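Local coordinates for Lin2111 protein (Listeria innocua, PDB 3EDP), which is of unknown function but, as a GntR-family protein with a UTRA domain, probably binds DNA and regulates transcription, at residues M33-L39 / R65-L71. Residues are numbered along the deposited sequence; the frame is centred on the assembly and turned at random.
Sequences MPNETAL and RKNGVGL
Arg65 NE donates to Glu36 OE2 at 2.7 Å, a nearly straight hydrogen bond (168°) within a salt bridge; NE comes from the syn side but tilted out of the carboxylate plane. The oxygen sits close to the guanidinium plane, but the two flat groups are turned 49° apart, and NE alone makes the bond to Glu36. The other two guanidinium nitrogens are held on helix 47-59: NH1 by Asp55, NH2 by the backbone O of Arg51, which together should fix the group's rotation.

Next to this bridge, Leu71 points toward 33-39. Its CD1 lies 3.9 Å from Glu36 CG, its CD2 meets Leu39 CD1 tip to tip at 3.7 Å, and its CB packs against Met33 CG. Met33, a selenomethionine here, bends at chi3 (-77°), and its CE comes to 3.9 Å from Leu71 CD2. The oxygen of water 1 joins the backbones, donating to Met33 O (2.6 Å) and accepting from Leu71 N (2.7 Å). Asn35 N-caps the helix, its OD1 taking Ala38 N at 3.0 Å.

In this winged-helix domain of GntR type, the contact ties the start of helix 36-42 to the wing hairpin, strands 63-66 and 70-73, with a classic bulge opposite Lys66; Leu39 packs on Ile50 and Leu71 on Val54, both of helix 47-59.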
loop_
_atom_site.group_PDB
_atom_site.type_symbol
_atom_site.label_atom_id
_atom_site.label_comp_id
_atom_site.label_asym_id
_atom_site.label_seq_id
_atom_site.Cartn_x
_atom_site.Cartn_y
_atom_site.Cartn_z
HETATM N N MSE A 33 -14.101 -1.490 30.267
HETATM C CA MSE A 33 -14.636 -1.082 31.562
HETATM C C MSE A 33 -15.556 -2.165 32.130
HETATM O O MSE A 33 -15.902 -3.119 31.425
HETATM C CB MSE A 33 -15.380 0.252 31.436
HETATM C CG MSE A 33 -16.604 0.190 30.549
HETATM SE SE MSE A 33 -17.578 1.877 30.509
HETATM C CE MSE A 33 -18.482 1.757 32.232
ATOM N N PRO A 34 -15.955 -2.028 33.408
ATOM C CA PRO A 34 -16.848 -3.027 34.012
ATOM C C PRO A 34 -18.106 -3.177 33.181
ATOM O O PRO A 34 -18.611 -2.178 32.667
ATOM C CB PRO A 34 -17.194 -2.407 35.371
ATOM C CG PRO A 34 -16.040 -1.505 35.677
ATOM C CD PRO A 34 -15.633 -0.938 34.345
ATOM N N ASN A 35 -18.606 -4.396 33.024
ATOM C CA ASN A 35 -19.835 -4.557 32.265
ATOM C C ASN A 35 -21.041 -4.106 33.099
ATOM O O ASN A 35 -20.885 -3.664 34.252
ATOM C CB ASN A 35 -19.992 -5.991 31.758
ATOM C CG ASN A 35 -20.476 -6.943 32.824
ATOM O OD1 ASN A 35 -20.102 -6.837 33.994
ATOM N ND2 ASN A 35 -21.311 -7.897 32.420
ATOM N N GLU A 36 -22.241 -4.211 32.537
ATOM C CA GLU A 36 -23.414 -3.698 33.239
ATOM C C GLU A 36 -23.698 -4.455 34.541
ATOM O O GLU A 36 -24.167 -3.862 35.512
ATOM C CB GLU A 36 -24.644 -3.643 32.326
ATOM C CG GLU A 36 -24.453 -2.681 31.159
ATOM C CD GLU A 36 -25.674 -2.569 30.255
ATOM O OE1 GLU A 36 -26.812 -2.490 30.770
ATOM O OE2 GLU A 36 -25.486 -2.546 29.020
ATOM N N THR A 37 -23.402 -5.752 34.567
ATOM C CA THR A 37 -23.605 -6.539 35.784
ATOM C C THR A 37 -22.657 -6.074 36.901
ATOM O O THR A 37 -23.069 -5.898 38.057
ATOM C CB THR A 37 -23.441 -8.053 35.537
ATOM O OG1 THR A 37 -24.419 -8.493 34.586
ATOM C CG2 THR A 37 -23.616 -8.850 36.842
ATOM N N ALA A 38 -21.395 -5.855 36.552
ATOM C CA ALA A 38 -20.421 -5.380 37.532
ATOM C C ALA A 38 -20.828 -4.006 38.044
ATOM O O ALA A 38 -20.644 -3.697 39.226
ATOM C CB ALA A 38 -19.008 -5.335 36.931
ATOM N N LEU A 39 -21.396 -3.193 37.156
ATOM C CA LEU A 39 -21.899 -1.870 37.521
ATOM C C LEU A 39 -23.025 -1.967 38.548
ATOM O O LEU A 39 -23.095 -1.155 39.469
ATOM C CB LEU A 39 -22.361 -1.086 36.286
ATOM C CG LEU A 39 -21.248 -0.547 35.366
ATOM C CD1 LEU A 39 -21.807 0.080 34.078
ATOM C CD2 LEU A 39 -20.370 0.447 36.097
ATOM N N ARG A 65 -22.103 -0.006 23.655
ATOM C CA ARG A 65 -22.314 -1.389 24.054
ATOM C C ARG A 65 -21.768 -2.341 23.002
ATOM O O ARG A 65 -21.851 -2.068 21.807
ATOM C CB ARG A 65 -23.802 -1.678 24.243
ATOM C CG ARG A 65 -24.462 -0.971 25.430
ATOM C CD ARG A 65 -25.885 -1.491 25.606
ATOM N NE ARG A 65 -26.455 -1.165 26.910
ATOM C CZ ARG A 65 -27.284 -0.152 27.135
ATOM N NH1 ARG A 65 -27.648 0.645 26.135
ATOM N NH2 ARG A 65 -27.754 0.059 28.360
ATOM N N LYS A 66 -21.212 -3.461 23.444
ATOM C CA LYS A 66 -20.994 -4.573 22.533
ATOM C C LYS A 66 -22.115 -5.568 22.768
ATOM O O LYS A 66 -22.168 -6.207 23.815
ATOM C CB LYS A 66 -19.636 -5.237 22.752
ATOM C CG LYS A 66 -19.156 -6.050 21.548
ATOM C CD LYS A 66 -20.295 -6.867 20.940
ATOM C CE LYS A 66 -20.020 -7.274 19.503
ATOM N NZ LYS A 66 -19.136 -8.468 19.415
ATOM N N ASN A 67 -23.009 -5.681 21.794
ATOM C CA ASN A 67 -24.142 -6.598 21.871
ATOM C C ASN A 67 -23.936 -7.711 22.896
ATOM O O ASN A 67 -23.334 -8.742 22.597
ATOM C CB ASN A 67 -24.427 -7.196 20.492
ATOM C CG ASN A 67 -25.799 -7.830 20.404
ATOM O OD1 ASN A 67 -26.465 -8.044 21.418
ATOM N ND2 ASN A 67 -26.233 -8.132 19.185
ATOM N N GLY A 68 -24.436 -7.484 24.107
ATOM C CA GLY A 68 -24.277 -8.434 25.192
ATOM C C GLY A 68 -22.892 -8.393 25.811
ATOM O O GLY A 68 -22.748 -8.160 27.013
ATOM N N VAL A 69 -21.876 -8.617 24.979
ATOM C CA VAL A 69 -20.481 -8.665 25.417
ATOM C C VAL A 69 -20.162 -7.759 26.609
ATOM O O VAL A 69 -19.927 -8.248 27.713
ATOM C CB VAL A 69 -19.506 -8.357 24.253
ATOM C CG1 VAL A 69 -18.081 -8.194 24.770
ATOM C CG2 VAL A 69 -19.576 -9.454 23.197
ATOM N N GLY A 70 -20.151 -6.444 26.390
ATOM C CA GLY A 70 -19.812 -5.508 27.451
ATOM C C GLY A 70 -19.949 -4.035 27.102
ATOM O O GLY A 70 -20.871 -3.629 26.402
ATOM N N LEU A 71 -19.013 -3.236 27.600
ATOM C CA LEU A 71 -19.071 -1.785 27.481
ATOM C C LEU A 71 -17.687 -1.249 27.139
ATOM O O LEU A 71 -16.708 -1.569 27.813
ATOM C CB LEU A 71 -19.521 -1.156 28.812
ATOM C CG LEU A 71 -20.939 -0.617 29.012
ATOM C CD1 LEU A 71 -21.980 -1.494 28.343
ATOM C CD2 LEU A 71 -21.225 -0.468 30.504
HETATM O O HOH W 1 -17.547 -4.175 29.702
#